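Local coordinates for alginate biosynthesis protein AlgX (Pseudomonas aeruginosa, PDB 4KNC) that takes part in O-acetylation of the exopolysaccharide alginate and protects the polymer from degradation as it crosses the periplasm, at residues R54-S60 with T300-A305; Y144-D148 with T209-D213; P177-S183 with E256-D262; Y355-Y361 with V429-Q435. All blocks are in the same frame, centred on the assembly; numbering follows the deposited sequence.

Interactions 1, 2 and 3 lie in the SGNH hydrolase-like domain, interaction 4 in the C-terminal carbohydrate-binding module. Along the chain, interactions 2 and 3 are nested inside the long loop closed by interaction 1 and cross each other; interaction 4 follows in series. Interactions 2 and 3 reach the same two-stranded antiparallel sheet, 180-191 with 210-220, yet their centres are about 27 Å apart. Interaction 2 holds D148 of the inferred active site, and H301 of interaction 1 lies about 9 Å from S243, side chain to side chain. Interactions 2 and 4 are about 45 Å apart, centre to centre, so the module that may bind alginate is well separated from D148.

Interaction 1: R54-S60 with T300-A305; sequences RTDFGTS and THYDMA
In the SGNH hydrolase-like domain, the loop preceding helix 61-76 runs along the loop between strand 293-298 and helix 307-316. Neither segment is regular; CA atoms pair F57 with T300 (6.8 Å) and T59 with M304 (6.0 Å). R54 (p, t, p) extends over T300 and H301: the T300 carbonyl lies over a guanidinium face, R54 CZ to T300 O 3.7 Å, and R54 NH2 is 3.2 Å from H301 CA. R54 also forms a salt bridge with D56, NH1 to OD2 3.1 Å, its hydrogen bond weak. F57 (m) turns its ring edge to T300, CE1 to CB 3.8 Å. The backbone of G58 (phi 100°) calls for glycine. M304 (m, t, m) packs its CE 3.7 Å from T59 CG2, and W64 touches both side chains. D303 (t) forms an Asx turn, A305 N to D303 OD1 3.0 Å, and S60 N-caps helix 61-76, OG bonded to G63 N. H301 is about 9 Å, side chain to side chain, from S243, the inferred nucleophile. One water joins G58 O (2.9 Å), Y302 O (2.9 Å) and M304 N (2.8 Å); another receives R54 NE at 2.9 Å and lies 2.8 Å from T300 OG1.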
# COMPACT_ATOMS: atom_id res chain seq x y z
N ARG A 54 11.76 11.48 -12.09
CA ARG A 54 11.71 12.43 -11.00
C ARG A 54 13.01 12.39 -10.22
O ARG A 54 13.73 11.38 -10.26
CB ARG A 54 10.54 12.12 -10.07
CG ARG A 54 10.70 10.86 -9.23
CD ARG A 54 9.85 10.97 -7.98
NE ARG A 54 8.47 10.59 -8.20
CZ ARG A 54 7.42 11.18 -7.63
NH1 ARG A 54 7.56 12.19 -6.79
NH2 ARG A 54 6.21 10.72 -7.91
N THR A 55 13.32 13.49 -9.54
CA THR A 55 14.48 13.56 -8.64
C THR A 55 14.07 13.78 -7.20
O THR A 55 14.91 13.80 -6.31
CB THR A 55 15.43 14.71 -9.02
OG1 THR A 55 14.71 15.95 -9.01
CG2 THR A 55 16.04 14.48 -10.40
N ASP A 56 12.78 13.97 -6.95
CA ASP A 56 12.30 14.24 -5.59
C ASP A 56 11.71 12.99 -4.96
O ASP A 56 10.92 12.31 -5.58
CB ASP A 56 11.24 15.35 -5.63
CG ASP A 56 10.02 14.95 -6.43
OD1 ASP A 56 10.14 14.80 -7.67
OD2 ASP A 56 8.94 14.76 -5.82
N PHE A 57 12.11 12.67 -3.72
CA PHE A 57 11.63 11.47 -3.04
C PHE A 57 11.33 11.76 -1.57
O PHE A 57 11.80 12.76 -1.03
CB PHE A 57 12.67 10.34 -3.14
CG PHE A 57 12.89 9.86 -4.55
CD1 PHE A 57 12.01 8.95 -5.12
CD2 PHE A 57 13.95 10.33 -5.31
CE1 PHE A 57 12.19 8.51 -6.43
CE2 PHE A 57 14.13 9.89 -6.62
CZ PHE A 57 13.25 8.98 -7.18
N GLY A 58 10.55 10.91 -0.92
CA GLY A 58 10.26 11.07 0.49
C GLY A 58 8.92 11.72 0.82
O GLY A 58 7.96 11.64 0.04
N THR A 59 8.85 12.35 1.98
CA THR A 59 7.63 12.96 2.45
C THR A 59 7.95 14.09 3.44
O THR A 59 9.12 14.36 3.71
CB THR A 59 6.71 11.93 3.14
OG1 THR A 59 5.49 12.57 3.53
CG2 THR A 59 7.40 11.34 4.37
N SER A 60 6.91 14.72 3.97
CA SER A 60 7.06 15.82 4.93
C SER A 60 7.49 15.31 6.30
O SER A 60 7.44 14.11 6.57
CB SER A 60 5.73 16.54 5.09
OG SER A 60 4.79 15.69 5.74
N THR A 300 7.02 5.18 -5.50
CA THR A 300 7.52 6.46 -5.01
C THR A 300 6.60 7.67 -5.24
O THR A 300 6.96 8.79 -4.89
CB THR A 300 8.91 6.76 -5.64
OG1 THR A 300 8.81 6.74 -7.08
CG2 THR A 300 9.93 5.72 -5.19
N HIS A 301 5.41 7.45 -5.81
CA HIS A 301 4.53 8.58 -6.14
C HIS A 301 3.43 8.82 -5.12
O HIS A 301 2.67 9.77 -5.24
CB HIS A 301 3.92 8.42 -7.55
CG HIS A 301 3.04 7.22 -7.69
ND1 HIS A 301 3.54 5.94 -7.87
CD2 HIS A 301 1.69 7.09 -7.66
CE1 HIS A 301 2.53 5.09 -7.96
NE2 HIS A 301 1.40 5.76 -7.85
N TYR A 302 3.32 7.96 -4.11
CA TYR A 302 2.26 8.13 -3.14
C TYR A 302 2.60 9.16 -2.09
O TYR A 302 3.77 9.38 -1.76
CB TYR A 302 1.94 6.80 -2.46
CG TYR A 302 1.46 5.77 -3.42
CD1 TYR A 302 0.23 5.91 -4.06
CD2 TYR A 302 2.22 4.65 -3.69
CE1 TYR A 302 -0.21 4.95 -4.98
CE2 TYR A 302 1.80 3.70 -4.57
CZ TYR A 302 0.58 3.84 -5.22
OH TYR A 302 0.20 2.86 -6.10
N ASP A 303 1.55 9.80 -1.57
CA ASP A 303 1.71 10.76 -0.49
C ASP A 303 1.73 9.99 0.81
O ASP A 303 0.69 9.53 1.28
CB ASP A 303 0.54 11.76 -0.48
CG ASP A 303 0.50 12.62 0.78
OD1 ASP A 303 1.56 12.79 1.42
OD2 ASP A 303 -0.59 13.12 1.12
N MET A 304 2.93 9.85 1.39
CA MET A 304 3.13 9.05 2.60
C MET A 304 2.68 9.75 3.87
O MET A 304 2.78 9.18 4.95
CB MET A 304 4.61 8.64 2.74
CG MET A 304 5.17 7.82 1.57
SD MET A 304 6.70 6.95 2.02
CE MET A 304 7.85 8.30 2.23
N ALA A 305 2.21 10.99 3.76
CA ALA A 305 1.79 11.71 4.96
C ALA A 305 0.28 11.78 5.16
O ALA A 305 -0.17 12.35 6.15
CB ALA A 305 2.39 13.11 4.98
O HOH W 1 7.36 8.03 -9.08
O HOH W 2 7.57 8.84 -1.74
O HOH W 3 5.15 11.07 0.10
O HOH W 4 8.08 10.71 -3.26
O HOH W 5 4.03 13.05 1.09

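Interaction 2: Y144-D148 with T209-D213; sequences YFKGD and TQYVD
Residues 144-148 form an irregular loop before helix 153-169, facing the start of strand 210-220; the closest CA pair is F145 with Q210, 7.8 Å. Y144, extended (phi/psi -105/152), points its side chain away from the strand, its hydroxyl bonded to P87 O, but its carbonyl accepts from a water (2.8 Å) that takes a hydrogen bond from Q210 NE2 (3.2 Å). F145 (m) brings its ring to both Q210 and V212: Q210 OE1 sits at the ring edge, 3.4 Å from F145 CD1, and V212 CG2 packs 3.8 Å from F145 CE1. L189 of the adjoining strand 180-191 touches both F145 and V212. At K146 the backbone turns to helical angles (-56/-42), and its N donates to Q210 OE1 at 2.8 Å (N-H...O angle 158°), the direct hydrogen bond of the contact. Its extended side chain (m, t, t, t) carries NZ to a salt bridge with D43. A second water lies 2.9 Å from both G147 N and Q210 OE1. Directly at K146 and through water at the others, the Q210 amide (chi1 -92°, chi2 t) thus meets the backbone of Y144, K146 and G147. D148 (t) ends the segment, its OD2 hydrogen-bonded to H150 ND1 and its OD1 to T194 N. With H150 and S243 it has the geometry of a Ser-His-Asp triad, consistent with the inferred active site of an SGNH hydrolase-like domain.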
# COMPACT_ATOMS: atom_id res chain seq x y z
N TYR A 144 12.14 -3.57 -15.76
CA TYR A 144 10.79 -3.07 -16.06
C TYR A 144 10.26 -3.43 -17.44
O TYR A 144 11.03 -3.59 -18.38
CB TYR A 144 10.75 -1.55 -15.93
CG TYR A 144 10.51 -1.06 -14.52
CD1 TYR A 144 9.24 -1.14 -13.95
CD2 TYR A 144 11.55 -0.52 -13.75
CE1 TYR A 144 9.00 -0.70 -12.67
CE2 TYR A 144 11.31 -0.07 -12.45
CZ TYR A 144 10.03 -0.17 -11.92
OH TYR A 144 9.76 0.26 -10.64
N PHE A 145 8.94 -3.54 -17.57
CA PHE A 145 8.33 -3.60 -18.90
C PHE A 145 8.65 -2.32 -19.66
O PHE A 145 8.82 -1.25 -19.06
CB PHE A 145 6.81 -3.82 -18.83
CG PHE A 145 6.40 -5.23 -18.45
CD1 PHE A 145 6.36 -6.25 -19.41
CD2 PHE A 145 6.04 -5.54 -17.14
CE1 PHE A 145 5.99 -7.55 -19.06
CE2 PHE A 145 5.66 -6.83 -16.78
CZ PHE A 145 5.63 -7.84 -17.75
N LYS A 146 8.74 -2.44 -20.99
CA LYS A 146 9.03 -1.33 -21.91
C LYS A 146 8.09 -0.15 -21.79
O LYS A 146 8.52 1.00 -21.86
CB LYS A 146 9.00 -1.82 -23.36
CG LYS A 146 10.12 -2.79 -23.70
CD LYS A 146 10.01 -3.27 -25.15
CE LYS A 146 11.24 -4.03 -25.58
NZ LYS A 146 11.13 -4.43 -27.00
N GLY A 147 6.80 -0.44 -21.66
CA GLY A 147 5.78 0.61 -21.70
C GLY A 147 4.75 0.42 -20.61
O GLY A 147 3.56 0.64 -20.82
N ASP A 148 5.20 -0.00 -19.43
CA ASP A 148 4.30 -0.27 -18.31
C ASP A 148 4.98 0.10 -17.00
O ASP A 148 6.20 0.24 -16.95
CB ASP A 148 3.88 -1.75 -18.31
CG ASP A 148 2.69 -2.01 -17.40
OD1 ASP A 148 1.56 -1.59 -17.74
OD2 ASP A 148 2.87 -2.65 -16.35
N THR A 209 2.63 -6.03 -27.99
CA THR A 209 2.45 -6.71 -26.72
C THR A 209 3.74 -7.44 -26.35
O THR A 209 4.33 -8.12 -27.19
CB THR A 209 1.34 -7.76 -26.82
OG1 THR A 209 0.13 -7.12 -27.20
CG2 THR A 209 1.15 -8.48 -25.48
N GLN A 210 4.17 -7.29 -25.11
CA GLN A 210 5.36 -7.99 -24.63
C GLN A 210 5.02 -9.36 -24.05
O GLN A 210 4.00 -9.53 -23.38
CB GLN A 210 6.06 -7.17 -23.55
CG GLN A 210 7.14 -6.24 -24.05
CD GLN A 210 8.03 -5.73 -22.92
OE1 GLN A 210 7.67 -4.78 -22.21
NE2 GLN A 210 9.19 -6.35 -22.76
N TYR A 211 5.89 -10.33 -24.30
CA TYR A 211 5.73 -11.66 -23.73
C TYR A 211 6.99 -12.00 -22.98
O TYR A 211 8.04 -12.11 -23.59
CB TYR A 211 5.49 -12.69 -24.83
CG TYR A 211 4.09 -12.63 -25.39
CD1 TYR A 211 3.75 -11.70 -26.36
CD2 TYR A 211 3.10 -13.47 -24.91
CE1 TYR A 211 2.46 -11.63 -26.86
CE2 TYR A 211 1.81 -13.41 -25.40
CZ TYR A 211 1.49 -12.49 -26.36
OH TYR A 211 0.20 -12.45 -26.84
N VAL A 212 6.89 -12.13 -21.65
CA VAL A 212 8.04 -12.47 -20.82
C VAL A 212 7.81 -13.78 -20.08
O VAL A 212 6.68 -14.30 -20.06
CB VAL A 212 8.35 -11.36 -19.79
CG1 VAL A 212 8.68 -10.06 -20.50
CG2 VAL A 212 7.16 -11.16 -18.84
N ASP A 213 8.86 -14.30 -19.47
CA ASP A 213 8.79 -15.53 -18.67
C ASP A 213 7.89 -15.37 -17.45
O ASP A 213 8.04 -14.43 -16.67
CB ASP A 213 10.19 -15.93 -18.21
CG ASP A 213 11.11 -16.26 -19.36
OD1 ASP A 213 10.61 -16.79 -20.38
OD2 ASP A 213 12.33 -15.99 -19.23
O HOH W 6 11.23 -5.17 -20.65
O HOH W 7 5.47 -2.97 -22.10

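Interaction 3: P177-S183 with E256-D262; sequences PKKQFES and EEFSGAD
S183 OG donates to E257 OE1 at 2.8 Å; the same hydroxyl is bonded to T217. At the other end, K179 N donates to G260 O (2.8 Å, angle 162°), and K179 NZ reaches D262 OD2 in a salt bridge of 3.3 Å whose hydrogen bond is weak. K178 CA adds a CA-H...O contact to G260 O, 3.4 Å. One water links P177 O and D262 N (both 2.8 Å), another F181 N (2.9 Å) and E257 O (2.8 Å). The extended chain 177-183 passes the end of the helix, CA pairs being K178-A261 and K179-G260 (both 5.2 Å) and F181-E257 (4.8 Å). G260 leaves the helix at phi 82°, a conformation that calls for glycine, and an ST turn, A261 N to S259 OG 3.1 Å, spans it. F181 (m) provides the main packing: E256 CB lies over its ring face, 3.6 Å from the centroid, as a CH-pi contact, while D262 OD1 meets the ring edge, 3.2 Å from CZ. Here strand 180-191 is joined to the C-terminal end of helix 251-259 just before strand 263-265. T217 of the paired strand 210-220 touches F181 and E256, and F258 turns from the contact to pack on helix 153-169.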
# COMPACT_ATOMS: atom_id res chain seq x y z
N PRO A 177 9.58 -20.83 10.79
CA PRO A 177 9.66 -22.13 10.11
C PRO A 177 10.37 -22.00 8.77
O PRO A 177 10.07 -21.06 8.02
CB PRO A 177 8.19 -22.49 9.84
CG PRO A 177 7.40 -21.69 10.77
CD PRO A 177 8.19 -20.46 11.12
N LYS A 178 11.28 -22.91 8.48
CA LYS A 178 12.03 -22.88 7.23
C LYS A 178 11.58 -24.01 6.31
O LYS A 178 11.27 -25.11 6.77
CB LYS A 178 13.53 -22.98 7.51
CG LYS A 178 14.05 -21.90 8.44
CD LYS A 178 13.55 -20.52 8.02
CE LYS A 178 14.23 -19.41 8.80
NZ LYS A 178 13.69 -19.30 10.17
N LYS A 179 11.52 -23.73 5.01
CA LYS A 179 11.17 -24.73 4.00
C LYS A 179 12.03 -24.50 2.77
O LYS A 179 12.68 -23.46 2.66
CB LYS A 179 9.69 -24.60 3.59
CG LYS A 179 8.71 -24.44 4.74
CD LYS A 179 7.40 -23.83 4.29
CE LYS A 179 6.53 -24.82 3.54
NZ LYS A 179 5.31 -25.15 4.34
N GLN A 180 12.04 -25.45 1.85
CA GLN A 180 12.72 -25.24 0.59
C GLN A 180 11.70 -24.92 -0.48
O GLN A 180 10.72 -25.64 -0.65
CB GLN A 180 13.48 -26.49 0.17
CG GLN A 180 14.31 -27.12 1.26
CD GLN A 180 14.64 -28.57 0.95
OE1 GLN A 180 14.73 -28.95 -0.22
NE2 GLN A 180 14.80 -29.38 1.99
N PHE A 181 11.94 -23.84 -1.22
CA PHE A 181 11.08 -23.54 -2.35
C PHE A 181 11.85 -23.57 -3.66
O PHE A 181 13.05 -23.28 -3.69
CB PHE A 181 10.44 -22.16 -2.20
CG PHE A 181 9.60 -22.03 -0.97
CD1 PHE A 181 10.16 -21.62 0.23
CD2 PHE A 181 8.24 -22.29 -1.02
CE1 PHE A 181 9.38 -21.47 1.37
CE2 PHE A 181 7.45 -22.14 0.10
CZ PHE A 181 8.02 -21.74 1.30
N GLU A 182 11.16 -23.94 -4.72
CA GLU A 182 11.73 -23.87 -6.06
C GLU A 182 10.79 -23.11 -7.00
O GLU A 182 9.57 -23.32 -6.99
CB GLU A 182 11.99 -25.27 -6.61
CG GLU A 182 13.08 -26.01 -5.88
CD GLU A 182 13.25 -27.43 -6.40
OE1 GLU A 182 12.53 -27.78 -7.36
OE2 GLU A 182 14.09 -28.17 -5.84
N SER A 183 11.38 -22.23 -7.81
CA SER A 183 10.62 -21.49 -8.80
C SER A 183 10.85 -22.06 -10.19
O SER A 183 11.99 -22.30 -10.59
CB SER A 183 10.99 -20.01 -8.76
OG SER A 183 10.70 -19.45 -7.48
N GLU A 256 9.87 -16.23 -1.09
CA GLU A 256 9.96 -17.53 -0.42
C GLU A 256 11.21 -18.29 -0.86
O GLU A 256 11.91 -18.88 -0.04
CB GLU A 256 8.73 -18.39 -0.69
CG GLU A 256 7.44 -17.81 -0.14
CD GLU A 256 6.22 -18.51 -0.70
OE1 GLU A 256 6.32 -19.01 -1.83
OE2 GLU A 256 5.19 -18.57 0.00
N GLU A 257 11.48 -18.27 -2.16
CA GLU A 257 12.61 -19.01 -2.70
C GLU A 257 13.90 -18.54 -2.05
O GLU A 257 14.67 -19.35 -1.54
CB GLU A 257 12.72 -18.86 -4.23
CG GLU A 257 13.94 -19.57 -4.75
CD GLU A 257 14.21 -19.36 -6.22
OE1 GLU A 257 13.35 -18.79 -6.93
OE2 GLU A 257 15.30 -19.78 -6.66
N PHE A 258 14.11 -17.24 -2.02
CA PHE A 258 15.36 -16.71 -1.48
C PHE A 258 15.43 -16.60 0.05
O PHE A 258 16.51 -16.49 0.59
CB PHE A 258 15.70 -15.36 -2.11
CG PHE A 258 15.83 -15.43 -3.61
CD1 PHE A 258 16.76 -16.28 -4.19
CD2 PHE A 258 15.02 -14.68 -4.43
CE1 PHE A 258 16.88 -16.36 -5.56
CE2 PHE A 258 15.13 -14.75 -5.80
CZ PHE A 258 16.07 -15.59 -6.37
N SER A 259 14.29 -16.64 0.74
CA SER A 259 14.30 -16.52 2.20
C SER A 259 14.11 -17.86 2.90
O SER A 259 14.54 -18.02 4.03
CB SER A 259 13.23 -15.55 2.71
OG SER A 259 11.94 -16.15 2.65
N GLY A 260 13.46 -18.81 2.24
CA GLY A 260 13.17 -20.09 2.88
C GLY A 260 11.94 -20.05 3.78
O GLY A 260 11.63 -21.03 4.44
N ALA A 261 11.23 -18.93 3.81
CA ALA A 261 10.05 -18.79 4.66
C ALA A 261 8.78 -18.63 3.84
O ALA A 261 8.82 -18.04 2.76
CB ALA A 261 10.21 -17.60 5.58
N ASP A 262 7.66 -19.12 4.38
CA ASP A 262 6.33 -18.85 3.81
C ASP A 262 5.99 -17.35 3.83
O ASP A 262 6.25 -16.65 4.81
CB ASP A 262 5.23 -19.61 4.57
CG ASP A 262 5.04 -21.03 4.05
OD1 ASP A 262 5.25 -21.25 2.84
OD2 ASP A 262 4.67 -21.93 4.83
O HOH W 8 7.65 -20.14 7.02
O HOH W 9 14.03 -21.90 -0.64
O HOH W 10 14.12 -22.11 -7.69

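Interaction 4: Y355-Y361 with V429-Q435; sequences YVADVTY and VQASICQ
Strands 355-361 and 429-435 run antiparallel, axes 4.6 Å apart at 173°. Hydrogen-bonded pairs V356-C434, D358-S432 and T360-Q430 carry six backbone N-H...O hydrogen bonds, T360 N to Q430 O the shortest at 2.8 Å, alternating with non-hydrogen-bonded pairs A357-I433, V359-A431 and Y361-V429. On the face of the latter, large meets small: I433 (m, m) curls CD1 to within 3.6 Å of A357 CB, and V359 (t) sets CG2 4.0 Å from A431 CB and CG1 3.7 Å from V429 CG2. The Y361 ring closes that row, CD1 4.1 Å from V429 CG2. L342 of strand 338-343 touches A431 and I433. The other face bears V356, whose CG1 lies 4.2 Å from C434 SG, itself disulfide-bonded to C321, then D358, salt-bridged to R396, and S432, bonded to S329. At the end, Y355 lays its ring face against Q435 CA, centroid 4.2 Å away, with CD2 3.6 Å from I433 CG2. These are the two central strands of a four-stranded antiparallel sheet of the carbohydrate-binding module.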
# COMPACT_ATOMS: atom_id res chain seq x y z
N TYR A 355 -10.27 8.59 21.91
CA TYR A 355 -11.37 7.67 21.60
C TYR A 355 -11.37 7.15 20.16
O TYR A 355 -10.76 7.75 19.27
CB TYR A 355 -12.73 8.28 21.98
CG TYR A 355 -13.23 7.85 23.36
CD1 TYR A 355 -12.79 8.48 24.51
CD2 TYR A 355 -14.14 6.80 23.49
CE1 TYR A 355 -13.24 8.09 25.77
CE2 TYR A 355 -14.59 6.40 24.74
CZ TYR A 355 -14.14 7.04 25.87
OH TYR A 355 -14.60 6.63 27.11
N VAL A 356 -12.06 6.02 19.94
CA VAL A 356 -12.01 5.33 18.65
C VAL A 356 -13.39 4.85 18.15
O VAL A 356 -14.25 4.45 18.93
CB VAL A 356 -10.98 4.16 18.71
CG1 VAL A 356 -11.21 3.13 17.61
CG2 VAL A 356 -9.56 4.70 18.65
N ALA A 357 -13.60 4.92 16.83
CA ALA A 357 -14.84 4.48 16.19
C ALA A 357 -14.66 3.19 15.38
O ALA A 357 -13.65 3.00 14.70
CB ALA A 357 -15.38 5.59 15.30
N ASP A 358 -15.68 2.34 15.45
CA ASP A 358 -15.69 1.03 14.80
C ASP A 358 -17.05 0.84 14.13
O ASP A 358 -18.08 0.88 14.79
CB ASP A 358 -15.48 -0.07 15.85
CG ASP A 358 -15.07 -1.40 15.23
OD1 ASP A 358 -15.48 -1.69 14.09
OD2 ASP A 358 -14.32 -2.15 15.89
N VAL A 359 -17.04 0.62 12.82
CA VAL A 359 -18.27 0.75 12.03
C VAL A 359 -18.43 -0.33 10.95
O VAL A 359 -17.53 -0.54 10.15
CB VAL A 359 -18.30 2.12 11.31
CG1 VAL A 359 -19.49 2.22 10.38
CG2 VAL A 359 -18.30 3.25 12.32
N THR A 360 -19.59 -0.98 10.90
CA THR A 360 -19.79 -2.08 9.96
C THR A 360 -21.09 -2.03 9.16
O THR A 360 -22.19 -2.18 9.71
CB THR A 360 -19.73 -3.43 10.69
OG1 THR A 360 -18.45 -3.57 11.33
CG2 THR A 360 -19.95 -4.57 9.70
N TYR A 361 -20.96 -1.82 7.85
CA TYR A 361 -22.08 -1.93 6.91
C TYR A 361 -22.65 -3.34 6.85
O TYR A 361 -21.93 -4.32 7.04
CB TYR A 361 -21.64 -1.56 5.50
CG TYR A 361 -21.49 -0.08 5.24
CD1 TYR A 361 -22.56 0.79 5.40
CD2 TYR A 361 -20.28 0.44 4.79
CE1 TYR A 361 -22.43 2.14 5.15
CE2 TYR A 361 -20.14 1.79 4.54
CZ TYR A 361 -21.21 2.63 4.72
OH TYR A 361 -21.06 3.98 4.46
N VAL A 429 -26.37 -0.23 9.08
CA VAL A 429 -25.02 0.00 9.58
C VAL A 429 -24.97 -0.14 11.09
O VAL A 429 -25.93 0.20 11.80
CB VAL A 429 -24.47 1.38 9.12
CG1 VAL A 429 -25.21 2.52 9.81
CG2 VAL A 429 -22.98 1.47 9.38
N GLN A 430 -23.85 -0.67 11.57
CA GLN A 430 -23.62 -0.88 13.00
C GLN A 430 -22.42 -0.06 13.47
O GLN A 430 -21.30 -0.28 13.02
CB GLN A 430 -23.38 -2.37 13.26
CG GLN A 430 -22.52 -2.70 14.49
CD GLN A 430 -23.21 -2.37 15.80
OE1 GLN A 430 -24.43 -2.50 15.92
NE2 GLN A 430 -22.43 -1.94 16.79
N ALA A 431 -22.64 0.87 14.38
CA ALA A 431 -21.51 1.68 14.86
C ALA A 431 -21.28 1.59 16.37
O ALA A 431 -22.21 1.39 17.15
CB ALA A 431 -21.67 3.12 14.43
N SER A 432 -20.03 1.74 16.76
CA SER A 432 -19.63 1.62 18.15
C SER A 432 -18.42 2.50 18.45
O SER A 432 -17.57 2.71 17.59
CB SER A 432 -19.32 0.17 18.49
OG SER A 432 -20.50 -0.62 18.41
N ILE A 433 -18.37 3.00 19.67
CA ILE A 433 -17.31 3.91 20.09
C ILE A 433 -16.68 3.35 21.35
O ILE A 433 -17.38 3.00 22.30
CB ILE A 433 -17.90 5.30 20.43
CG1 ILE A 433 -18.28 6.04 19.15
CG2 ILE A 433 -16.91 6.14 21.21
CD1 ILE A 433 -17.09 6.49 18.36
N CYS A 434 -15.35 3.25 21.36
CA CYS A 434 -14.66 2.64 22.48
C CYS A 434 -13.43 3.41 22.94
O CYS A 434 -12.84 4.22 22.19
CB CYS A 434 -14.24 1.20 22.14
SG CYS A 434 -13.12 1.06 20.72
N GLN A 435 -13.07 3.15 24.18
CA GLN A 435 -11.83 3.64 24.74
C GLN A 435 -10.64 3.09 23.96
O GLN A 435 -10.70 1.99 23.41
CB GLN A 435 -11.73 3.30 26.23
CG GLN A 435 -10.66 4.08 26.96
CD GLN A 435 -11.03 4.36 28.40
OE1 GLN A 435 -11.97 3.78 28.93
NE2 GLN A 435 -10.30 5.28 29.03